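Putative phosphomannomutase (Thermus thermophilus, PDB 1TUO) probably acts as a magnesium-dependent phosphosugar mutase of the phosphohexose mutase family, shifting a phosphate group between two positions of a sugar. Local coordinates at residues Asn266-Arg278 with Ala292-Leu304. Sequence-based numbering, arbitrary orientation.
Sequences NPHQVLTTLALYR and AVTWLLDRLGERL
His-268 accepts a hydrogen bond at ND1 from the backbone N of Thr-294 (3.0 Å), the donor lying about 30° out of the imidazole plane. The ring reaches the loop because CG stands anti to the carbonyl carbon (chi1 -54°); its edge then meets Val-293 CA, and CE1 comes within 3.3 Å of Ala-292 O. With His-268 replaced by an alanine, the buried Thr-294 N-H would probably lose its acceptor and a gap would open against Thr-294 CB. One turn on, Thr-272 meets Thr-294 tip to tip, CG2 to CG2 at 3.7 Å, while its OG1 turns back to donate to His-268 O, which also accepts from Thr-272 N. Thr-294 OG1 accepts from Leu-296 N, a capping bond at the turn that leads into helix 296-304, and is also hydrogen-bonded to Glu-444. The two helices run nearly parallel, 16° apart, as consecutive helices of the third alpha/beta/alpha domain of the phosphohexomutase fold, with strand 286-290 between them in sequence. Beside the threonines, Leu-271 CD2 lies 3.6 Å from Val-293 CG1, the side chains crossing at about a right angle. Farther along, Ala-275 CB packs on Leu-297 CD1 at 3.8 Å, and Leu-276 CB rests 4.1 Å from Leu-300 CD2.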
# COMPACT_ATOMS: atom_id res chain seq x y z
N ASN A 266 -11.93 -7.94 1.31
CA ASN A 266 -11.36 -6.64 1.67
C ASN A 266 -10.08 -6.59 2.52
O ASN A 266 -9.64 -7.60 3.06
CB ASN A 266 -12.44 -5.75 2.31
CG ASN A 266 -12.79 -6.15 3.72
OD1 ASN A 266 -11.92 -6.57 4.49
ND2 ASN A 266 -14.06 -6.01 4.09
N PRO A 267 -9.47 -5.40 2.63
CA PRO A 267 -8.24 -5.20 3.40
C PRO A 267 -8.26 -5.69 4.84
O PRO A 267 -7.24 -6.15 5.35
CB PRO A 267 -8.03 -3.69 3.32
CG PRO A 267 -8.51 -3.40 1.92
CD PRO A 267 -9.80 -4.18 1.87
N HIS A 268 -9.41 -5.58 5.49
CA HIS A 268 -9.55 -6.02 6.88
C HIS A 268 -9.45 -7.53 6.92
O HIS A 268 -8.85 -8.10 7.83
CB HIS A 268 -10.91 -5.57 7.43
CG HIS A 268 -11.15 -4.09 7.29
ND1 HIS A 268 -10.57 -3.16 8.12
CD2 HIS A 268 -11.87 -3.40 6.38
CE1 HIS A 268 -10.93 -1.95 7.73
NE2 HIS A 268 -11.71 -2.06 6.68
N GLN A 269 -10.05 -8.18 5.93
CA GLN A 269 -10.02 -9.63 5.84
C GLN A 269 -8.60 -10.08 5.51
O GLN A 269 -8.10 -11.03 6.09
CB GLN A 269 -11.01 -10.11 4.78
CG GLN A 269 -12.47 -9.87 5.18
CD GLN A 269 -13.44 -10.20 4.06
OE1 GLN A 269 -13.56 -9.45 3.09
NE2 GLN A 269 -14.15 -11.32 4.19
N VAL A 270 -7.96 -9.38 4.59
CA VAL A 270 -6.59 -9.74 4.23
C VAL A 270 -5.66 -9.57 5.41
O VAL A 270 -4.88 -10.47 5.74
CB VAL A 270 -6.06 -8.88 3.07
CG1 VAL A 270 -4.54 -9.02 2.96
CG2 VAL A 270 -6.73 -9.31 1.78
N LEU A 271 -5.73 -8.41 6.06
CA LEU A 271 -4.85 -8.13 7.18
C LEU A 271 -5.00 -9.11 8.33
O LEU A 271 -4.01 -9.63 8.84
CB LEU A 271 -5.10 -6.71 7.70
CG LEU A 271 -4.24 -6.29 8.89
CD1 LEU A 271 -2.76 -6.34 8.54
CD2 LEU A 271 -4.65 -4.88 9.32
N THR A 272 -6.24 -9.38 8.75
CA THR A 272 -6.46 -10.31 9.85
C THR A 272 -6.11 -11.75 9.49
O THR A 272 -5.57 -12.49 10.32
CB THR A 272 -7.91 -10.24 10.37
OG1 THR A 272 -8.83 -10.53 9.30
CG2 THR A 272 -8.20 -8.87 10.93
N THR A 273 -6.40 -12.14 8.25
CA THR A 273 -6.09 -13.50 7.80
C THR A 273 -4.57 -13.69 7.83
O THR A 273 -4.08 -14.72 8.29
CB THR A 273 -6.61 -13.76 6.37
OG1 THR A 273 -8.05 -13.71 6.36
CG2 THR A 273 -6.16 -15.12 5.87
N LEU A 274 -3.83 -12.70 7.35
CA LEU A 274 -2.37 -12.80 7.33
C LEU A 274 -1.80 -12.66 8.74
O LEU A 274 -0.76 -13.25 9.05
CB LEU A 274 -1.76 -11.75 6.39
CG LEU A 274 -1.97 -12.04 4.90
CD1 LEU A 274 -1.24 -10.97 4.07
CD2 LEU A 274 -1.44 -13.43 4.55
N ALA A 275 -2.45 -11.88 9.59
CA ALA A 275 -1.96 -11.73 10.96
C ALA A 275 -2.07 -13.09 11.65
O ALA A 275 -1.15 -13.52 12.35
CB ALA A 275 -2.77 -10.69 11.72
N LEU A 276 -3.19 -13.77 11.43
CA LEU A 276 -3.41 -15.07 12.04
C LEU A 276 -2.40 -16.09 11.53
O LEU A 276 -1.80 -16.82 12.31
CB LEU A 276 -4.82 -15.58 11.73
CG LEU A 276 -5.17 -16.97 12.27
CD1 LEU A 276 -5.06 -16.98 13.79
CD2 LEU A 276 -6.58 -17.34 11.84
N TYR A 277 -2.22 -16.12 10.22
CA TYR A 277 -1.28 -17.05 9.60
C TYR A 277 0.14 -16.84 10.11
O TYR A 277 0.81 -17.80 10.50
CB TYR A 277 -1.31 -16.88 8.08
CG TYR A 277 -0.31 -17.76 7.36
CD1 TYR A 277 0.76 -17.21 6.66
CD2 TYR A 277 -0.42 -19.15 7.41
CE1 TYR A 277 1.70 -18.02 6.02
CE2 TYR A 277 0.51 -19.97 6.78
CZ TYR A 277 1.57 -19.40 6.09
OH TYR A 277 2.50 -20.21 5.49
N ARG A 278 0.60 -15.59 10.12
CA ARG A 278 1.96 -15.31 10.58
C ARG A 278 2.12 -15.62 12.07
O ARG A 278 3.16 -16.13 12.49
CB ARG A 278 2.32 -13.84 10.29
CG ARG A 278 2.61 -13.58 8.82
CD ARG A 278 2.62 -12.09 8.48
NE ARG A 278 3.77 -11.35 9.01
CZ ARG A 278 5.02 -11.45 8.55
NH1 ARG A 278 5.30 -12.26 7.54
NH2 ARG A 278 5.98 -10.71 9.08
N ALA A 292 -8.60 3.24 11.29
CA ALA A 292 -9.77 2.77 10.54
C ALA A 292 -9.78 1.27 10.27
O ALA A 292 -10.67 0.76 9.58
CB ALA A 292 -9.88 3.54 9.23
N VAL A 293 -8.80 0.56 10.82
CA VAL A 293 -8.72 -0.88 10.65
C VAL A 293 -9.68 -1.62 11.59
O VAL A 293 -9.91 -1.20 12.72
CB VAL A 293 -7.27 -1.38 10.90
CG1 VAL A 293 -7.23 -2.90 10.95
CG2 VAL A 293 -6.35 -0.86 9.80
N THR A 294 -10.23 -2.72 11.09
CA THR A 294 -11.17 -3.57 11.82
C THR A 294 -10.75 -3.87 13.25
O THR A 294 -9.57 -4.10 13.52
CB THR A 294 -11.35 -4.92 11.10
OG1 THR A 294 -12.19 -5.77 11.90
CG2 THR A 294 -10.00 -5.61 10.91
N TRP A 295 -11.72 -3.90 14.16
CA TRP A 295 -11.40 -4.22 15.54
C TRP A 295 -11.23 -5.73 15.72
O TRP A 295 -10.99 -6.20 16.83
CB TRP A 295 -12.46 -3.69 16.51
CG TRP A 295 -13.87 -4.00 16.15
CD1 TRP A 295 -14.31 -4.96 15.28
CD2 TRP A 295 -15.03 -3.36 16.67
NE1 TRP A 295 -15.69 -4.95 15.22
CE2 TRP A 295 -16.15 -3.98 16.07
CE3 TRP A 295 -15.24 -2.33 17.59
CZ2 TRP A 295 -17.46 -3.60 16.36
CZ3 TRP A 295 -16.54 -1.94 17.88
CH2 TRP A 295 -17.64 -2.58 17.27
N LEU A 296 -11.38 -6.49 14.63
CA LEU A 296 -11.20 -7.93 14.74
C LEU A 296 -9.72 -8.19 15.00
O LEU A 296 -9.35 -9.19 15.60
CB LEU A 296 -11.63 -8.65 13.46
CG LEU A 296 -13.02 -9.31 13.47
CD1 LEU A 296 -14.11 -8.25 13.39
CD2 LEU A 296 -13.14 -10.27 12.28
N LEU A 297 -8.86 -7.28 14.55
CA LEU A 297 -7.43 -7.47 14.79
C LEU A 297 -7.15 -7.35 16.29
O LEU A 297 -6.41 -8.16 16.86
CB LEU A 297 -6.59 -6.45 14.01
CG LEU A 297 -5.07 -6.62 14.14
CD1 LEU A 297 -4.66 -8.03 13.72
CD2 LEU A 297 -4.37 -5.58 13.27
N ASP A 298 -7.74 -6.34 16.92
CA ASP A 298 -7.57 -6.14 18.36
C ASP A 298 -8.05 -7.38 19.10
O ASP A 298 -7.38 -7.87 20.01
CB ASP A 298 -8.39 -4.93 18.85
CG ASP A 298 -8.11 -3.67 18.07
OD1 ASP A 298 -7.72 -2.66 18.69
OD2 ASP A 298 -8.29 -3.69 16.83
N ARG A 299 -9.23 -7.87 18.71
CA ARG A 299 -9.81 -9.06 19.35
C ARG A 299 -8.93 -10.29 19.13
O ARG A 299 -8.72 -11.08 20.05
CB ARG A 299 -11.22 -9.32 18.80
CG ARG A 299 -11.91 -10.59 19.34
CD ARG A 299 -12.04 -10.58 20.86
NE ARG A 299 -13.06 -9.63 21.34
CZ ARG A 299 -14.37 -9.84 21.30
NH1 ARG A 299 -14.85 -10.97 20.79
NH2 ARG A 299 -15.20 -8.92 21.77
N LEU A 300 -8.40 -10.45 17.92
CA LEU A 300 -7.54 -11.60 17.64
C LEU A 300 -6.33 -11.55 18.57
O LEU A 300 -5.91 -12.57 19.12
CB LEU A 300 -7.08 -11.58 16.17
CG LEU A 300 -6.38 -12.83 15.65
CD1 LEU A 300 -7.35 -14.01 15.64
CD2 LEU A 300 -5.85 -12.57 14.24
N GLY A 301 -5.78 -10.36 18.74
CA GLY A 301 -4.63 -10.19 19.61
C GLY A 301 -4.91 -10.51 21.06
O GLY A 301 -4.07 -11.08 21.75
N GLU A 302 -6.09 -10.13 21.55
CA GLU A 302 -6.42 -10.41 22.94
C GLU A 302 -6.72 -11.90 23.11
O GLU A 302 -6.37 -12.51 24.13
CB GLU A 302 -7.62 -9.57 23.40
CG GLU A 302 -8.97 -10.04 22.89
CD GLU A 302 -10.11 -9.15 23.36
OE1 GLU A 302 -10.13 -7.96 22.97
OE2 GLU A 302 -10.98 -9.64 24.12
N ARG A 303 -7.36 -12.49 22.11
CA ARG A 303 -7.72 -13.91 22.14
C ARG A 303 -6.53 -14.85 22.04
O ARG A 303 -6.42 -15.82 22.81
CB ARG A 303 -8.71 -14.24 21.00
CG ARG A 303 -10.17 -13.83 21.24
CD ARG A 303 -10.92 -14.87 22.06
NE ARG A 303 -12.29 -14.49 22.37
CZ ARG A 303 -13.38 -14.93 21.74
NH1 ARG A 303 -13.27 -15.79 20.73
NH2 ARG A 303 -14.58 -14.53 22.14
N LEU A 304 -5.62 -14.58 21.10
CA LEU A 304 -4.46 -15.44 20.89
C LEU A 304 -3.18 -15.07 21.62
O LEU A 304 -2.28 -15.91 21.76
CB LEU A 304 -4.17 -15.56 19.39
CG LEU A 304 -5.33 -16.14 18.56
CD1 LEU A 304 -4.88 -16.30 17.12
CD2 LEU A 304 -5.77 -17.48 19.13